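Local coordinates for Maltose/maltodextrin transport permease homologue (Bdellovibrio bacteriovorus HD100, PDB 6FFL), which binds maltotriose through this solute-binding MalE domain, which is fused to the MalF membrane subunit of a probable maltose/maltodextrin ABC transporter, at residues Thr38-Glu41 with Thr42-Arg46. Numbering follows the deposited sequence.
Sequences TYRE and TEELR. With GLC (alpha-D-glucopyranose), chain B.
Glu41 caps the helix that Thr42 begins: as the N-cap residue between strand 34-39 and helix 42-54, it turns its carboxylate onto the first turn of the helix, at the sugar pocket of this solute-binding domain. Glu41 OE2 accepts from Glu43 N at 2.9 Å with an N-H...O angle of 144°, the donor coming from above the carboxylate plane. The fold-back follows from a chain with CG anti to the backbone N (chi1 -165°) and then bent at chi2. The first regular helical bond runs from Leu45 N to Glu41 O (2.7 Å, 161°).

Charge pairing between Arg40 and Glu44 is looser. The Arg40 guanidinium and Glu44 carboxylate planes are almost parallel, yet Glu44 OE2 lies well off the guanidinium plane and 3.7 Å from Arg40 NE, a long salt bridge that rests on charge alone, with no N-H aimed at the oxygen. Arg40 NH1 instead donates to Ser48 OG, one helical turn past Glu44, while Trp8 offers a cation-pi contact. Apolar packing is modest, with Arg40 CB 3.9 Å from Leu45 CB.

Waters extend the capping. One accepts from Thr42 N, another links Glu41 N to Glu44 OE1, and a third donates to both Glu41 OE1 and Glu43 OE1, so the capping residue is tied to a sugar-binding one.

Maltotriose is met by Glu43: the glucose O4 donates to Glu43 OE1 at 2.8 Å. Arg348 also bonds the sugar, and Arg355 forms a further salt bridge to Glu43 OE2. Glu43 OE2 is gripped end-on by Arg46, whose NH1 (3.0 Å) and NH2 (3.1 Å) both reach that oxygen from the same face of the carboxylate, with the oxygen in the guanidinium plane.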
ATOM      1  N   THR A  38     -15.589  10.768  -0.908  1.00 18.09           N
ATOM      2  CA  THR A  38     -15.897   9.900   0.220  1.00 16.47           C
ATOM      3  C   THR A  38     -14.699   9.013   0.494  1.00 16.03           C
ATOM      4  O   THR A  38     -14.213   8.339  -0.418  1.00 14.55           O
ATOM      5  CB  THR A  38     -17.130   9.028  -0.056  1.00 18.12           C
ATOM      6  OG1 THR A  38     -18.284   9.855  -0.202  1.00 20.85           O
ATOM      7  CG2 THR A  38     -17.361   8.039   1.088  1.00 21.08           C
ATOM      8  N   TYR A  39     -14.237   9.009   1.748  1.00 15.63           N
ATOM      9  CA  TYR A  39     -13.149   8.144   2.180  1.00 14.66           C
ATOM     10  C   TYR A  39     -13.696   6.804   2.653  1.00 18.04           C
ATOM     11  O   TYR A  39     -14.620   6.759   3.473  1.00 17.58           O
ATOM     12  CB  TYR A  39     -12.359   8.784   3.328  1.00 15.99           C
ATOM     13  CG  TYR A  39     -11.386   7.800   3.958  1.00 17.89           C
ATOM     14  CD1 TYR A  39     -10.148   7.560   3.378  1.00 16.00           C
ATOM     15  CD2 TYR A  39     -11.719   7.091   5.117  1.00 20.20           C
ATOM     16  CE1 TYR A  39      -9.264   6.647   3.921  1.00 16.78           C
ATOM     17  CE2 TYR A  39     -10.829   6.176   5.671  1.00 18.74           C
ATOM     18  CZ  TYR A  39      -9.608   5.970   5.071  1.00 18.62           C
ATOM     19  OH  TYR A  39      -8.723   5.070   5.608  1.00 19.54           O
ATOM     20  N   ARG A  40     -13.097   5.720   2.173  1.00 14.43           N
ATOM     21  CA  ARG A  40     -13.317   4.399   2.743  1.00 16.85           C
ATOM     22  C   ARG A  40     -11.980   3.696   2.852  1.00 16.99           C
ATOM     23  O   ARG A  40     -11.168   3.764   1.927  1.00 16.72           O
ATOM     24  CB  ARG A  40     -14.265   3.547   1.894  1.00 21.33           C
ATOM     25  CG  ARG A  40     -15.563   4.240   1.548  1.00 28.60           C
ATOM     26  CD  ARG A  40     -16.737   3.441   2.031  1.00 30.96           C
ATOM     27  NE  ARG A  40     -17.944   4.260   2.102  1.00 34.94           N
ATOM     28  CZ  ARG A  40     -18.926   4.222   1.208  1.00 35.72           C
ATOM     29  NH1 ARG A  40     -18.851   3.399   0.171  1.00 31.03           N
ATOM     30  NH2 ARG A  40     -19.986   5.005   1.352  1.00 39.21           N
ATOM     31  N   GLU A  41     -11.755   3.020   3.978  1.00 16.43           N
ATOM     32  CA  GLU A  41     -10.524   2.264   4.140  1.00 17.52           C
ATOM     33  C   GLU A  41     -10.419   1.239   3.021  1.00 14.03           C
ATOM     34  O   GLU A  41     -11.428   0.735   2.527  1.00 17.23           O
ATOM     35  CB  GLU A  41     -10.493   1.577   5.509  1.00 22.02           C
ATOM     36  CG  GLU A  41      -9.095   1.078   5.902  1.00 32.72           C
ATOM     37  CD  GLU A  41      -8.735  -0.289   5.324  1.00 34.43           C
ATOM     38  OE1 GLU A  41      -7.514  -0.575   5.187  1.00 27.60           O
ATOM     39  OE2 GLU A  41      -9.664  -1.077   5.019  1.00 22.30           O
ATOM     40  N   THR A  42      -9.172   0.946   2.621  1.00 14.28           N
ATOM     41  CA  THR A  42      -8.868   0.139   1.438  1.00 15.35           C
ATOM     42  C   THR A  42      -9.764  -1.086   1.248  1.00 17.62           C
ATOM     43  O   THR A  42     -10.332  -1.282   0.167  1.00 13.50           O
ATOM     44  CB  THR A  42      -7.398  -0.296   1.500  1.00 18.01           C
ATOM     45  OG1 THR A  42      -6.570   0.854   1.294  1.00 15.61           O
ATOM     46  CG2 THR A  42      -7.083  -1.347   0.428  1.00 15.27           C
ATOM     47  N   GLU A  43      -9.895  -1.927   2.281  1.00 15.05           N
ATOM     48  CA  GLU A  43     -10.729  -3.124   2.156  1.00 14.04           C
ATOM     49  C   GLU A  43     -12.188  -2.761   1.917  1.00 16.79           C
ATOM     50  O   GLU A  43     -12.850  -3.329   1.039  1.00 17.66           O
ATOM     51  CB  GLU A  43     -10.584  -3.997   3.409  1.00 14.17           C
ATOM     52  CG  GLU A  43      -9.145  -4.262   3.781  1.00 15.28           C
ATOM     53  CD  GLU A  43      -8.397  -4.974   2.672  1.00 18.81           C
ATOM     54  OE1 GLU A  43      -7.283  -4.536   2.328  1.00 17.32           O
ATOM     55  OE2 GLU A  43      -8.921  -5.983   2.152  1.00 20.40           O
ATOM     56  N   GLU A  44     -12.719  -1.821   2.706  1.00 14.16           N
ATOM     57  CA  GLU A  44     -14.122  -1.441   2.551  1.00 18.31           C
ATOM     58  C   GLU A  44     -14.367  -0.709   1.237  1.00 20.21           C
ATOM     59  O   GLU A  44     -15.461  -0.812   0.663  1.00 20.84           O
ATOM     60  CB  GLU A  44     -14.557  -0.577   3.735  1.00 21.38           C
ATOM     61  CG  GLU A  44     -15.998  -0.088   3.672  1.00 27.32           C
ATOM     62  CD  GLU A  44     -16.332   0.882   4.800  1.00 43.27           C
ATOM     63  OE1 GLU A  44     -15.594   0.903   5.812  1.00 36.57           O
ATOM     64  OE2 GLU A  44     -17.329   1.627   4.672  1.00 45.13           O
ATOM     65  N   LEU A  45     -13.380   0.049   0.754  1.00 14.62           N
ATOM     66  CA  LEU A  45     -13.527   0.693  -0.547  1.00 17.66           C
ATOM     67  C   LEU A  45     -13.734  -0.344  -1.645  1.00 16.31           C
ATOM     68  O   LEU A  45     -14.628  -0.206  -2.494  1.00 16.80           O
ATOM     69  CB  LEU A  45     -12.300   1.555  -0.843  1.00 16.24           C
ATOM     70  CG  LEU A  45     -12.307   2.162  -2.249  1.00 22.98           C
ATOM     71  CD1 LEU A  45     -13.291   3.334  -2.345  1.00 19.10           C
ATOM     72  CD2 LEU A  45     -10.931   2.603  -2.620  1.00 27.55           C
ATOM     73  N   ARG A  46     -12.919  -1.402  -1.636  1.00 14.64           N
ATOM     74  CA  ARG A  46     -13.080  -2.457  -2.631  1.00 14.96           C
ATOM     75  C   ARG A  46     -14.461  -3.088  -2.541  1.00 19.85           C
ATOM     76  O   ARG A  46     -15.175  -3.188  -3.544  1.00 19.92           O
ATOM     77  CB  ARG A  46     -11.995  -3.523  -2.465  1.00 16.08           C
ATOM     78  CG  ARG A  46     -12.148  -4.698  -3.445  1.00 17.97           C
ATOM     79  CD  ARG A  46     -11.193  -5.831  -3.109  1.00 16.71           C
ATOM     80  NE  ARG A  46     -11.538  -6.463  -1.835  1.00 17.95           N
ATOM     81  CZ  ARG A  46     -10.866  -6.287  -0.701  1.00 19.56           C
ATOM     82  NH1 ARG A  46      -9.805  -5.486  -0.661  1.00 15.14           N
ATOM     83  NH2 ARG A  46     -11.253  -6.925   0.396  1.00 20.14           N
TER
HETATM   84  C1  GLC B   3      -2.854  -4.200  -0.042  1.00 10.47           C
HETATM   85  C2  GLC B   3      -3.725  -4.498  -1.265  1.00 10.75           C
HETATM   86  C3  GLC B   3      -5.110  -4.963  -0.802  1.00 10.70           C
HETATM   87  C4  GLC B   3      -4.976  -6.169   0.111  1.00 10.69           C
HETATM   88  C5  GLC B   3      -4.050  -5.836   1.291  1.00  9.40           C
HETATM   89  C6  GLC B   3      -3.742  -7.097   2.091  1.00 11.77           C
HETATM   90  O2  GLC B   3      -3.831  -3.341  -2.118  1.00 13.05           O
HETATM   91  O3  GLC B   3      -5.915  -5.331  -1.944  1.00 11.62           O
HETATM   92  O4  GLC B   3      -6.276  -6.532   0.601  1.00 12.36           O
HETATM   93  O5  GLC B   3      -2.797  -5.368   0.781  1.00 12.56           O
HETATM   94  O6  GLC B   3      -3.101  -6.793   3.348  1.00 12.72           O
HETATM   95  O   HOH W   1      -6.995   2.679   3.740  1.00 25.72           O
HETATM   96  O   HOH W   2      -6.113  -2.945   4.162  1.00 25.37           O
HETATM   97  O   HOH W   3     -13.850   3.017   6.102  1.00 30.93           O